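Local atomic coordinates of (R)-specific secondary-alkylsulfatase (Pseudomonas sp., PDB entry 4AXH), a protein that catalyses the zinc-dependent, enantioselective hydrolysis of (R)-secondary-alkyl sulfates with strict inversion of configuration, yielding (S)-alcohols and sulfate. Residues A[61-66]-A[109-114]; A[67-72]-A[160-165]; A[115-120]-A[125-130]; A[133-138]-A[154-159]. All blocks are in the same frame, centred on the assembly; numbering follows the deposited sequence. Where two conformers were deposited one is given.

Interaction 1: A[61-66]-A[109-114]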
loop_
_atom_site.group_PDB
_atom_site.type_symbol
_atom_site.label_atom_id
_atom_site.label_comp_id
_atom_site.label_asym_id
_atom_site.label_seq_id
_atom_site.Cartn_x
_atom_site.Cartn_y
_atom_site.Cartn_z
ATOM N N GLU A 61 -20.778 31.193 9.000
ATOM C CA GLU A 61 -22.062 31.542 8.409
ATOM C C GLU A 61 -22.695 30.282 7.834
ATOM O O GLU A 61 -23.888 30.079 8.017
ATOM C CB GLU A 61 -21.919 32.632 7.323
ATOM C CG GLU A 61 -23.225 33.366 7.029
ATOM C CD GLU A 61 -23.418 33.874 5.606
ATOM O OE1 GLU A 61 -22.753 34.868 5.228
ATOM O OE2 GLU A 61 -24.255 33.289 4.877
ATOM N N ALA A 62 -21.896 29.437 7.147
ATOM C CA ALA A 62 -22.398 28.197 6.541
ATOM C C ALA A 62 -22.777 27.122 7.595
ATOM O O ALA A 62 -23.630 26.302 7.347
ATOM C CB ALA A 62 -21.398 27.655 5.578
ATOM N N ALA A 63 -22.175 27.158 8.763
ATOM C CA ALA A 63 -22.515 26.202 9.791
ATOM C C ALA A 63 -23.766 26.626 10.568
ATOM O O ALA A 63 -24.590 25.770 10.856
ATOM C CB ALA A 63 -21.332 25.994 10.741
ATOM N N LYS A 64 -23.910 27.928 10.912
ATOM C CA LYS A 64 -25.020 28.460 11.709
ATOM C C LYS A 64 -26.312 28.607 10.914
ATOM O O LYS A 64 -27.390 28.727 11.517
ATOM C CB LYS A 64 -24.630 29.791 12.360
ATOM C CG LYS A 64 -23.531 29.660 13.428
ATOM C CD LYS A 64 -22.956 30.997 13.834
ATOM C CE LYS A 64 -21.960 30.875 14.945
ATOM N NZ LYS A 64 -21.344 32.191 15.259
ATOM N N ARG A 65 -26.211 28.567 9.564
ATOM C CA ARG A 65 -27.321 28.707 8.638
ATOM C C ARG A 65 -28.205 27.507 8.663
ATOM O O ARG A 65 -27.724 26.373 8.536
ATOM C CB ARG A 65 -26.810 29.013 7.199
ATOM C CG ARG A 65 -27.902 29.270 6.166
ATOM C CD ARG A 65 -27.414 29.923 4.882
ATOM N NE ARG A 65 -28.501 29.993 3.900
ATOM C CZ ARG A 65 -28.354 30.179 2.586
ATOM N NH1 ARG A 65 -27.146 30.355 2.062
ATOM N NH2 ARG A 65 -29.412 30.169 1.786
ATOM N N GLY A 66 -29.501 27.767 8.772
ATOM C CA GLY A 66 -30.523 26.734 8.789
ATOM C C GLY A 66 -30.819 26.148 10.158
ATOM O O GLY A 66 -31.718 25.317 10.269
ATOM N N ALA A 109 -12.473 23.414 15.643
ATOM C CA ALA A 109 -13.082 22.944 16.883
ATOM C C ALA A 109 -14.387 23.682 17.125
ATOM O O ALA A 109 -15.398 23.043 17.375
ATOM C CB ALA A 109 -12.124 23.150 18.057
ATOM N N GLN A 110 -14.377 25.017 16.953
ATOM C CA GLN A 110 -15.527 25.911 17.128
ATOM C C GLN A 110 -16.616 25.641 16.145
ATOM O O GLN A 110 -17.783 25.730 16.514
ATOM C CB GLN A 110 -15.128 27.390 17.037
ATOM C CG GLN A 110 -14.341 27.902 18.236
ATOM C CD GLN A 110 -14.105 29.374 18.087
ATOM O OE1 GLN A 110 -13.301 29.816 17.267
ATOM N NE2 GLN A 110 -14.860 30.159 18.826
ATOM N N LEU A 111 -16.250 25.342 14.893
ATOM C CA LEU A 111 -17.205 25.048 13.839
ATOM C C LEU A 111 -17.921 23.738 14.144
ATOM O O LEU A 111 -19.141 23.663 14.071
ATOM C CB LEU A 111 -16.487 24.993 12.478
ATOM C CG LEU A 111 -16.146 26.346 11.807
ATOM C CD1 LEU A 111 -15.022 26.200 10.803
ATOM C CD2 LEU A 111 -17.325 26.920 11.119
ATOM N N ASN A 112 -17.160 22.732 14.570
ATOM C CA ASN A 112 -17.636 21.386 14.904
ATOM C C ASN A 112 -18.537 21.346 16.142
ATOM O O ASN A 112 -19.102 20.294 16.457
ATOM C CB ASN A 112 -16.442 20.403 15.010
ATOM C CG ASN A 112 -15.869 19.993 13.676
ATOM O OD1 ASN A 112 -16.581 19.920 12.678
ATOM N ND2 ASN A 112 -14.573 19.691 13.627
ATOM N N ASN A 113 -18.672 22.493 16.827
ATOM C CA ASN A 113 -19.519 22.696 17.998
ATOM C C ASN A 113 -20.920 23.087 17.571
ATOM O O ASN A 113 -21.859 22.943 18.363
ATOM C CB ASN A 113 -18.954 23.769 18.910
ATOM C CG ASN A 113 -17.805 23.357 19.759
ATOM O OD1 ASN A 113 -16.729 23.928 19.690
ATOM N ND2 ASN A 113 -18.042 22.488 20.686
ATOM N N ILE A 114 -21.072 23.594 16.320
ATOM C CA ILE A 114 -22.377 23.983 15.771
ATOM C C ILE A 114 -23.179 22.711 15.509
ATOM O O ILE A 114 -23.106 22.135 14.420
ATOM C CB ILE A 114 -22.311 25.025 14.599
ATOM C CG1 ILE A 114 -21.650 26.341 15.084
ATOM C CG2 ILE A 114 -23.716 25.358 14.069
ATOM C CD1 ILE A 114 -20.550 26.895 14.201
#
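Ala-63 and Ile-114 form the centre of a small apolar contact in which the last turn of helix 58-64 meets the chain just after helix 103-111. Both residues direct their CB atoms at the opposite segment, and their CA atoms, 6.4 Å apart, are the nearest pair of CA atoms across the two segments. A residue as short as alanine suits this place, because it lets the branched isoleucine lie close against the helix. The two branches of Ile-114 share the work. With CG1 anti to the carbonyl carbon (chi1 -61°), the longer branch carries CD1 to 3.7 Å from the CB of Ala-63. The shorter branch stands anti to the backbone N, and its CG2 rests beside the carbonyl oxygen of Ala-63. Lys-64 adds its aliphatic stem: the chain is extended and crosses the isoleucine at about a right angle, with its CG 4.1 Å from CD1 of Ile-114. A long lysine fits this border position, since its methylenes can pack while the ammonium end remains at the surface. On the other flank, CD2 of Leu-111 reaches the CB of Ala-63 at 4.1 Å. A type I turn from Leu-111 to Ile-114 brings these two side chains to the same alanine. Beyond it, Phe-60 of helix 58-64 also touches both Leu-111 and Ile-114, and Gly-66 passes into backbone hydrogen bonding with Glu-119 of strand 116-119.

Interaction 2: A[67-72]-A[160-165]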
loop_
_atom_site.group_PDB
_atom_site.type_symbol
_atom_site.label_atom_id
_atom_site.label_comp_id
_atom_site.label_asym_id
_atom_site.label_seq_id
_atom_site.Cartn_x
_atom_site.Cartn_y
_atom_site.Cartn_z
ATOM N N LEU A 67 -30.090 26.584 11.206
ATOM C CA LEU A 67 -30.254 26.097 12.575
ATOM C C LEU A 67 -31.669 26.291 13.054
ATOM O O LEU A 67 -32.133 27.429 13.219
ATOM C CB LEU A 67 -29.234 26.710 13.565
ATOM C CG LEU A 67 -29.361 26.271 15.047
ATOM C CD1 LEU A 67 -29.058 24.809 15.224
ATOM C CD2 LEU A 67 -28.453 27.044 15.923
ATOM N N ILE A 68 -32.365 25.159 13.230
ATOM C CA ILE A 68 -33.736 25.071 13.709
ATOM C C ILE A 68 -33.719 24.843 15.220
ATOM O O ILE A 68 -34.441 25.532 15.947
ATOM C CB ILE A 68 -34.481 23.958 12.936
ATOM C CG1 ILE A 68 -34.947 24.481 11.575
ATOM C CG2 ILE A 68 -35.668 23.377 13.746
ATOM C CD1 ILE A 68 -34.978 23.463 10.589
ATOM N N ALA A 69 -32.901 23.868 15.682
ATOM C CA ALA A 69 -32.791 23.476 17.074
ATOM C C ALA A 69 -31.377 23.097 17.431
ATOM O O ALA A 69 -30.842 22.139 16.866
ATOM C CB ALA A 69 -33.714 22.306 17.358
ATOM N N PRO A 70 -30.744 23.815 18.387
ATOM C CA PRO A 70 -29.382 23.440 18.789
ATOM C C PRO A 70 -29.344 22.185 19.658
ATOM O O PRO A 70 -30.366 21.714 20.153
ATOM C CB PRO A 70 -28.885 24.664 19.570
ATOM C CG PRO A 70 -30.009 25.645 19.598
ATOM C CD PRO A 70 -31.248 24.963 19.172
ATOM N N PHE A 71 -28.152 21.638 19.837
ATOM C CA PHE A 71 -27.920 20.484 20.690
ATOM C C PHE A 71 -26.664 20.782 21.449
ATOM O O PHE A 71 -25.636 21.073 20.830
ATOM C CB PHE A 71 -27.769 19.179 19.875
ATOM C CG PHE A 71 -27.388 17.995 20.744
ATOM C CD1 PHE A 71 -28.363 17.259 21.415
ATOM C CD2 PHE A 71 -26.053 17.662 20.951
ATOM C CE1 PHE A 71 -28.011 16.190 22.245
ATOM C CE2 PHE A 71 -25.703 16.616 21.817
ATOM C CZ PHE A 71 -26.685 15.878 22.442
ATOM N N SER A 72 -26.731 20.705 22.784
ATOM C CA SER A 72 -25.567 20.991 23.652
ATOM C C SER A 72 -25.450 20.009 24.836
ATOM O O SER A 72 -24.519 20.122 25.646
ATOM C CB SER A 72 -25.585 22.451 24.132
ATOM O OG SER A 72 -26.853 23.096 24.050
ATOM N N LEU A 160 -32.971 11.350 15.212
ATOM C CA LEU A 160 -34.357 11.179 14.799
ATOM C C LEU A 160 -35.346 11.766 15.843
ATOM O O LEU A 160 -36.374 12.317 15.454
ATOM C CB LEU A 160 -34.591 9.692 14.600
ATOM C CG LEU A 160 -35.394 9.284 13.400
ATOM C CD1 LEU A 160 -34.572 9.305 12.147
ATOM C CD2 LEU A 160 -35.958 7.889 13.610
ATOM N N ASP A 161 -35.017 11.698 17.147
ATOM C CA ASP A 161 -35.851 12.257 18.217
ATOM C C ASP A 161 -35.939 13.782 18.113
ATOM O O ASP A 161 -37.049 14.351 18.226
ATOM C CB ASP A 161 -35.335 11.850 19.619
ATOM C CG ASP A 161 -35.794 10.490 20.142
ATOM O OD1 ASP A 161 -36.773 9.932 19.581
ATOM O OD2 ASP A 161 -35.234 10.024 21.172
ATOM N N LEU A 162 -34.752 14.438 17.908
ATOM C CA LEU A 162 -34.561 15.878 17.762
ATOM C C LEU A 162 -35.279 16.358 16.521
ATOM O O LEU A 162 -35.925 17.398 16.580
ATOM C CB LEU A 162 -33.063 16.222 17.722
ATOM C CG LEU A 162 -32.638 17.674 17.443
ATOM C CD1 LEU A 162 -33.122 18.619 18.516
ATOM C CD2 LEU A 162 -31.123 17.759 17.301
ATOM N N TYR A 163 -35.234 15.575 15.435
ATOM C CA TYR A 163 -35.943 15.875 14.197
ATOM C C TYR A 163 -37.456 15.841 14.408
ATOM O O TYR A 163 -38.165 16.747 13.935
ATOM C CB TYR A 163 -35.560 14.888 13.087
ATOM C CG TYR A 163 -36.393 15.028 11.832
ATOM C CD1 TYR A 163 -36.081 15.984 10.862
ATOM C CD2 TYR A 163 -37.484 14.193 11.598
ATOM C CE1 TYR A 163 -36.844 16.111 9.695
ATOM C CE2 TYR A 163 -38.264 14.320 10.442
ATOM C CZ TYR A 163 -37.938 15.280 9.493
ATOM O OH TYR A 163 -38.692 15.412 8.354
ATOM N N PHE A 164 -37.966 14.792 15.078
ATOM C CA PHE A 164 -39.413 14.680 15.300
ATOM C C PHE A 164 -39.960 15.741 16.248
ATOM O O PHE A 164 -41.131 16.094 16.143
ATOM C CB PHE A 164 -39.830 13.245 15.680
ATOM C CG PHE A 164 -39.664 12.252 14.553
ATOM C CD1 PHE A 164 -40.084 12.567 13.256
ATOM C CD2 PHE A 164 -39.137 10.984 14.795
ATOM C CE1 PHE A 164 -39.944 11.649 12.220
ATOM C CE2 PHE A 164 -38.973 10.070 13.751
ATOM C CZ PHE A 164 -39.379 10.407 12.469
ATOM N N GLN A 165 -39.098 16.305 17.123
ATOM C CA GLN A 165 -39.493 17.374 18.039
ATOM C C GLN A 165 -39.814 18.703 17.306
ATOM O O GLN A 165 -40.414 19.597 17.921
ATOM C CB GLN A 165 -38.422 17.594 19.097
ATOM C CG GLN A 165 -38.656 16.780 20.352
ATOM C CD GLN A 165 -37.382 16.498 21.104
ATOM O OE1 GLN A 165 -37.033 15.340 21.352
ATOM N NE2 GLN A 165 -36.664 17.548 21.499
#
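One leucine supplies the whole helical side of this contact: Leu-162, whose two methyl branches reach Ala-69 and Phe-71, two places apart on the facing chain. Its CG lies anti to the backbone N (chi1 174°), which extends the fork outward from helix 153-164. CD1 comes to 3.9 Å from the CB of Ala-69, while CD2 approaches the CB of Phe-71 more loosely, at 4.5 Å. Ala-69 and Phe-71 both turn their CB atoms at the helix, and Pro-70 between them turns away, as expected of an extended chain. Alanine is apt at the first of these positions, where its single methyl leaves the leucine close to the backbone. Pro-70, which lacks an N-H, sits on the outermost strand of its sheet in this chain. That sheet belongs to the metallo-beta-lactamase fold, in which helices cover layered beta sheets, and the contact is where helix 153-164 reaches across to strand 67-70. The strand is not regular here: Ile-68 and Ala-69 both face Leu-117 in a classic beta bulge, each with backbone hydrogen bonding to it. The bulge shifts the alternation by one residue along the chain. Around this pair the apolar layer continues, for Leu-117 also touches Leu-162, and the side chain of Phe-71 touches Met-86 and Leu-130, the latter being a further neighbour of Leu-162.

Interaction 3: A[115-120]-A[125-130]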
loop_
_atom_site.group_PDB
_atom_site.type_symbol
_atom_site.label_atom_id
_atom_site.label_comp_id
_atom_site.label_asym_id
_atom_site.label_seq_id
_atom_site.Cartn_x
_atom_site.Cartn_y
_atom_site.Cartn_z
ATOM N N ALA A 115 -23.865 22.237 16.579
ATOM C CA ALA A 115 -24.632 20.982 16.596
ATOM C C ALA A 115 -26.142 21.184 16.639
ATOM O O ALA A 115 -26.627 22.200 17.157
ATOM C CB ALA A 115 -24.200 20.122 17.770
ATOM N N GLY A 116 -26.866 20.209 16.091
ATOM C CA GLY A 116 -28.321 20.232 16.106
ATOM C C GLY A 116 -29.013 19.849 14.818
ATOM O O GLY A 116 -28.476 19.075 14.009
ATOM N N LEU A 117 -30.262 20.358 14.664
ATOM C CA LEU A 117 -31.106 20.111 13.496
ATOM C C LEU A 117 -31.031 21.336 12.630
ATOM O O LEU A 117 -31.090 22.442 13.150
ATOM C CB LEU A 117 -32.572 19.777 13.899
ATOM C CG LEU A 117 -33.585 19.598 12.746
ATOM C CD1 LEU A 117 -33.260 18.400 11.899
ATOM C CD2 LEU A 117 -35.022 19.597 13.259
ATOM N N PHE A 118 -30.875 21.145 11.314
ATOM C CA PHE A 118 -30.708 22.246 10.381
ATOM C C PHE A 118 -31.474 22.036 9.104
ATOM O O PHE A 118 -31.340 20.974 8.490
ATOM C CB PHE A 118 -29.218 22.364 9.989
ATOM C CG PHE A 118 -28.205 22.521 11.086
ATOM C CD1 PHE A 118 -27.685 21.410 11.738
ATOM C CD2 PHE A 118 -27.698 23.774 11.404
ATOM C CE1 PHE A 118 -26.731 21.557 12.740
ATOM C CE2 PHE A 118 -26.757 23.921 12.415
ATOM C CZ PHE A 118 -26.261 22.809 13.062
ATOM N N GLU A 119 -32.172 23.082 8.612
ATOM C CA GLU A 119 -32.832 23.031 7.301
ATOM C C GLU A 119 -31.806 23.414 6.231
ATOM O O GLU A 119 -31.058 24.356 6.424
ATOM C CB GLU A 119 -34.030 23.986 7.251
ATOM C CG GLU A 119 -34.960 23.810 6.061
ATOM C CD GLU A 119 -36.200 24.686 6.104
ATOM O OE1 GLU A 119 -36.077 25.904 6.378
ATOM O OE2 GLU A 119 -37.303 24.154 5.845
ATOM N N VAL A 120 -31.742 22.661 5.141
ATOM C CA VAL A 120 -30.866 22.950 4.013
ATOM C C VAL A 120 -31.748 23.653 2.983
ATOM O O VAL A 120 -31.395 24.697 2.445
ATOM C CB VAL A 120 -30.194 21.682 3.427
ATOM C CG1 VAL A 120 -29.355 22.009 2.181
ATOM C CG2 VAL A 120 -29.356 20.957 4.480
ATOM N N TYR A 125 -33.467 18.303 5.599
ATOM C CA TYR A 125 -32.837 18.618 6.868
ATOM C C TYR A 125 -31.592 17.770 7.132
ATOM O O TYR A 125 -31.308 16.800 6.419
ATOM C CB TYR A 125 -33.846 18.494 8.024
ATOM C CG TYR A 125 -35.098 19.311 7.801
ATOM C CD1 TYR A 125 -36.122 18.846 6.978
ATOM C CD2 TYR A 125 -35.254 20.558 8.390
ATOM C CE1 TYR A 125 -37.243 19.625 6.712
ATOM C CE2 TYR A 125 -36.406 21.318 8.178
ATOM C CZ TYR A 125 -37.391 20.853 7.327
ATOM O OH TYR A 125 -38.515 21.607 7.080
ATOM N N GLN A 126 -30.832 18.160 8.158
ATOM C CA GLN A 126 -29.619 17.481 8.518
ATOM C C GLN A 126 -29.431 17.554 10.015
ATOM O O GLN A 126 -29.707 18.595 10.626
ATOM C CB GLN A 126 -28.454 18.148 7.786
ATOM C CG GLN A 126 -27.327 17.212 7.404
ATOM C CD GLN A 126 -26.511 17.748 6.246
ATOM O OE1 GLN A 126 -26.098 16.851 5.374
ATOM N NE2 GLN A 126 -26.172 18.938 6.169
ATOM N N VAL A 127 -28.996 16.437 10.612
ATOM C CA VAL A 127 -28.657 16.369 12.023
ATOM C C VAL A 127 -27.160 16.214 12.037
ATOM O O VAL A 127 -26.604 15.249 11.473
ATOM C CB VAL A 127 -29.373 15.258 12.837
ATOM C CG1 VAL A 127 -28.971 15.330 14.315
ATOM C CG2 VAL A 127 -30.893 15.355 12.698
ATOM N N ARG A 128 -26.508 17.214 12.632
ATOM C CA ARG A 128 -25.059 17.299 12.741
ATOM C C ARG A 128 -24.669 17.481 14.193
ATOM O O ARG A 128 -25.395 18.135 14.944
ATOM C CB ARG A 128 -24.556 18.522 11.941
ATOM C CG ARG A 128 -25.019 18.578 10.497
ATOM C CD ARG A 128 -24.036 19.288 9.611
ATOM N NE ARG A 128 -23.932 20.712 9.910
ATOM C CZ ARG A 128 -24.715 21.656 9.394
ATOM N NH1 ARG A 128 -25.689 21.340 8.540
ATOM N NH2 ARG A 128 -24.548 22.911 9.736
ATOM N N GLY A 129 -23.516 16.944 14.572
ATOM C CA GLY A 129 -22.987 17.109 15.922
ATOM C C GLY A 129 -23.591 16.265 17.023
ATOM O O GLY A 129 -23.349 16.510 18.209
ATOM N N LEU A 130 -24.386 15.265 16.661
ATOM C CA LEU A 130 -24.970 14.379 17.660
ATOM C C LEU A 130 -24.253 13.033 17.550
ATOM O O LEU A 130 -24.703 12.062 18.146
ATOM C CB LEU A 130 -26.489 14.253 17.426
ATOM C CG LEU A 130 -27.384 15.282 18.136
ATOM C CD1 LEU A 130 -27.428 16.585 17.394
ATOM C CD2 LEU A 130 -28.792 14.794 18.222
#
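Phe-118 and Arg-128 leave the same face of a beta hairpin, and in both CG lies anti to the carbonyl carbon (chi1 -56° in Phe-118), beside the backbone N; the bend of Arg-128 at chi3 (-67°) then brings its guanidinium over the ring. The two flat groups stack with their planes 14° apart, and CZ of Arg-128 lies 3.8 Å from the centroid of the Phe-118 ring, a cation-pi contact over the face. The residues are diagonal neighbours: Phe-118 pairs with Gln-126, and Arg-128 with Gly-116. These two hydrogen-bonded pairs fix the antiparallel register of strands 116-119 and 124-128. Gly-116 N donates to Arg-128 O at 2.8 Å, nearly straight, and Arg-128 N returns the bond to Gly-116 O at 3.0 Å. Phe-118 N and Gln-126 O make a second exchange at 2.9 Å, answered by Gln-126 N and Phe-118 O. Glycine is required at 116, since its backbone angles would jam a CB against the preceding carbonyl; Gly-129, with its positive phi, lies close against Ala-115.

The face with Leu-117, Glu-119, Tyr-125 and Val-127 mixes apolar and polar groups. CD1 of Leu-117 touches CG2 of Val-127 at 3.9 Å, and the stem of Glu-119 runs alongside the Tyr-125 ring, its CG 3.6 Å from CE2 of Tyr-125. Beta-branched valine and broad aromatics suit such strand positions. Chemically, the flat stack gives a buried guanidinium an aromatic surface, and the cation-pi attraction probably offsets part of the cost of keeping its positive charge inside the protein.

Interaction 4: A[133-138]-A[154-159]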
loop_
_atom_site.group_PDB
_atom_site.type_symbol
_atom_site.label_atom_id
_atom_site.label_comp_id
_atom_site.label_asym_id
_atom_site.label_seq_id
_atom_site.Cartn_x
_atom_site.Cartn_y
_atom_site.Cartn_z
ATOM N N ALA A 133 -20.563 11.467 12.641
ATOM C CA ALA A 133 -21.117 11.720 11.310
ATOM C C ALA A 133 -22.465 12.489 11.333
ATOM O O ALA A 133 -22.949 12.867 12.396
ATOM C CB ALA A 133 -21.235 10.419 10.542
ATOM N N ASN A 134 -23.029 12.749 10.151
ATOM C CA ASN A 134 -24.294 13.445 9.952
ATOM C C ASN A 134 -25.327 12.503 9.357
ATOM O O ASN A 134 -24.976 11.531 8.658
ATOM C CB ASN A 134 -24.124 14.645 8.971
ATOM C CG ASN A 134 -23.053 15.649 9.325
ATOM O OD1 ASN A 134 -22.610 15.791 10.483
ATOM N ND2 ASN A 134 -22.629 16.382 8.322
ATOM N N MET A 135 -26.617 12.840 9.599
ATOM C CA MET A 135 -27.775 12.131 9.057
ATOM C C MET A 135 -28.535 13.150 8.187
ATOM O O MET A 135 -28.922 14.220 8.666
ATOM C CB MET A 135 -28.672 11.618 10.216
ATOM C CG MET A 135 -29.879 10.765 9.777
ATOM S SD MET A 135 -31.136 10.561 11.087
ATOM C CE MET A 135 -30.290 9.373 12.195
ATOM N N THR A 136 -28.722 12.833 6.928
ATOM C CA THR A 136 -29.501 13.678 6.025
ATOM C C THR A 136 -30.955 13.142 6.019
ATOM O O THR A 136 -31.169 11.948 5.786
ATOM C CB THR A 136 -28.890 13.654 4.635
ATOM O OG1 THR A 136 -27.504 14.046 4.708
ATOM C CG2 THR A 136 -29.678 14.503 3.646
ATOM N N ILE A 137 -31.929 14.009 6.326
ATOM C CA ILE A 137 -33.339 13.630 6.333
ATOM C C ILE A 137 -34.099 14.304 5.201
ATOM O O ILE A 137 -34.326 15.505 5.258
ATOM C CB ILE A 137 -34.042 13.838 7.698
ATOM C CG1 ILE A 137 -33.290 13.131 8.820
ATOM C CG2 ILE A 137 -35.489 13.337 7.606
ATOM C CD1 ILE A 137 -33.340 13.819 10.143
ATOM N N ILE A 138 -34.491 13.527 4.189
ATOM C CA ILE A 138 -35.282 13.993 3.042
ATOM C C ILE A 138 -36.733 13.659 3.365
ATOM O O ILE A 138 -37.045 12.514 3.714
ATOM C CB ILE A 138 -34.867 13.344 1.687
ATOM C CG1 ILE A 138 -33.355 13.219 1.515
ATOM C CG2 ILE A 138 -35.488 14.058 0.506
ATOM C CD1 ILE A 138 -32.935 12.097 0.505
ATOM N N GLU A 154 -27.953 4.521 19.670
ATOM C CA GLU A 154 -28.332 5.597 20.605
ATOM C C GLU A 154 -28.270 6.962 19.950
ATOM O O GLU A 154 -29.164 7.778 20.177
ATOM C CB GLU A 154 -27.492 5.559 21.911
ATOM C CG GLU A 154 -27.547 4.239 22.673
ATOM C CD GLU A 154 -26.535 3.222 22.197
ATOM O OE1 GLU A 154 -25.925 3.444 21.128
ATOM O OE2 GLU A 154 -26.360 2.187 22.878
ATOM N N THR A 155 -27.244 7.203 19.104
ATOM C CA THR A 155 -27.113 8.467 18.382
ATOM C C THR A 155 -28.130 8.581 17.248
ATOM O O THR A 155 -28.795 9.622 17.124
ATOM C CB THR A 155 -25.644 8.866 18.116
ATOM O OG1 THR A 155 -24.996 7.873 17.333
ATOM C CG2 THR A 155 -24.854 9.108 19.403
ATOM N N ALA A 156 -28.336 7.488 16.492
ATOM C CA ALA A 156 -29.355 7.409 15.434
ATOM C C ALA A 156 -30.731 7.767 15.987
ATOM O O ALA A 156 -31.444 8.590 15.411
ATOM C CB ALA A 156 -29.393 6.009 14.865
ATOM N N ARG A 157 -31.067 7.189 17.143
ATOM C CA ARG A 157 -32.320 7.431 17.858
ATOM C C ARG A 157 -32.435 8.876 18.320
ATOM O O ARG A 157 -33.472 9.495 18.107
ATOM C CB ARG A 157 -32.465 6.447 19.053
ATOM C CG ARG A 157 -33.835 6.405 19.693
ATOM C CD ARG A 157 -34.862 5.627 18.889
ATOM N NE ARG A 157 -35.476 6.419 17.814
ATOM C CZ ARG A 157 -36.461 7.282 18.002
ATOM N NH1 ARG A 157 -36.953 7.482 19.223
ATOM N NH2 ARG A 157 -36.946 7.978 16.978
ATOM N N ALA A 158 -31.377 9.418 18.931
ATOM C CA ALA A 158 -31.371 10.800 19.393
ATOM C C ALA A 158 -31.523 11.807 18.243
ATOM O O ALA A 158 -32.276 12.762 18.385
ATOM C CB ALA A 158 -30.118 11.076 20.210
ATOM N N ALA A 159 -30.823 11.589 17.113
ATOM C CA ALA A 159 -30.899 12.448 15.919
ATOM C C ALA A 159 -32.348 12.537 15.389
ATOM O O ALA A 159 -32.898 13.636 15.189
ATOM C CB ALA A 159 -30.003 11.882 14.838
#
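Met-135 reaches from strand 135-138 to Ala-156 and Ala-159 on helix 153-164 with its terminal methyl. The chain runs out nearly straight at first: CG is anti to the backbone N (chi1 -176°), and chi2 keeps the sulfur extended. At chi3 (-74°) the chain bends, laying CE along the helix surface instead of driving it end-on into the backbone. There CE lies 3.7 Å from the CB of Ala-159 and 4.4 Å from the CB of Ala-156. It also rests by the carbonyl oxygen of Ala-156, while SD stands 4.1 Å from the CB of Ala-159. The two alanines are three residues apart, close to one helical turn, and so present neighbouring small bumps to one methyl. Their small size suits the place, since it lets the methionine methyl lie close to the helix backbone, by Ala-156 O, and the unbranched, flexible methionine can span the 7.5 Å between the CA atoms of Met-135 and Ala-159. Leu-160 of the same helix and Leu-146 of the next strand also touch Met-135. By contrast, Asn-134 and Thr-136 make polar contacts: Asn-134 ND2 donates to the carbonyl oxygens of Gln-353 and Asn-356, and Thr-136 OG1 is hydrogen-bonded to Gln-354. Helix 153-164 links the parallel neighbours 144-147 and 172-176, a beta-alpha-beta crossover, and its packing across strand 135-138 is the helix-on-sheet layering of the metallo-beta-lactamase fold.

Overall arrangement
Interactions 2, 3 and 4 share one mixed sheet, whose strands 67-70, 116-119, 124-128 and 135-138 lie side by side. Interaction 3 is the link in the middle: Ala-69 O and Leu-117 N, 2.9 Å apart, probably bond it to interaction 2, and Val-127 N and Met-135 O, 3.0 Å apart, to interaction 4. Helix 153-164 serves interactions 2 and 4, whose centres are about 10 Å apart. Interaction 1, about 10 Å from interaction 3 between centres, packs Ala-63 against Phe-118 and Arg-128, and its residues 61-66 run on into strand 67-70. Towards the active site, the side chain of Met-135 is about 11 Å from a zinc ion, and that of Arg-128 about 8 Å from that of zinc-binding His-355.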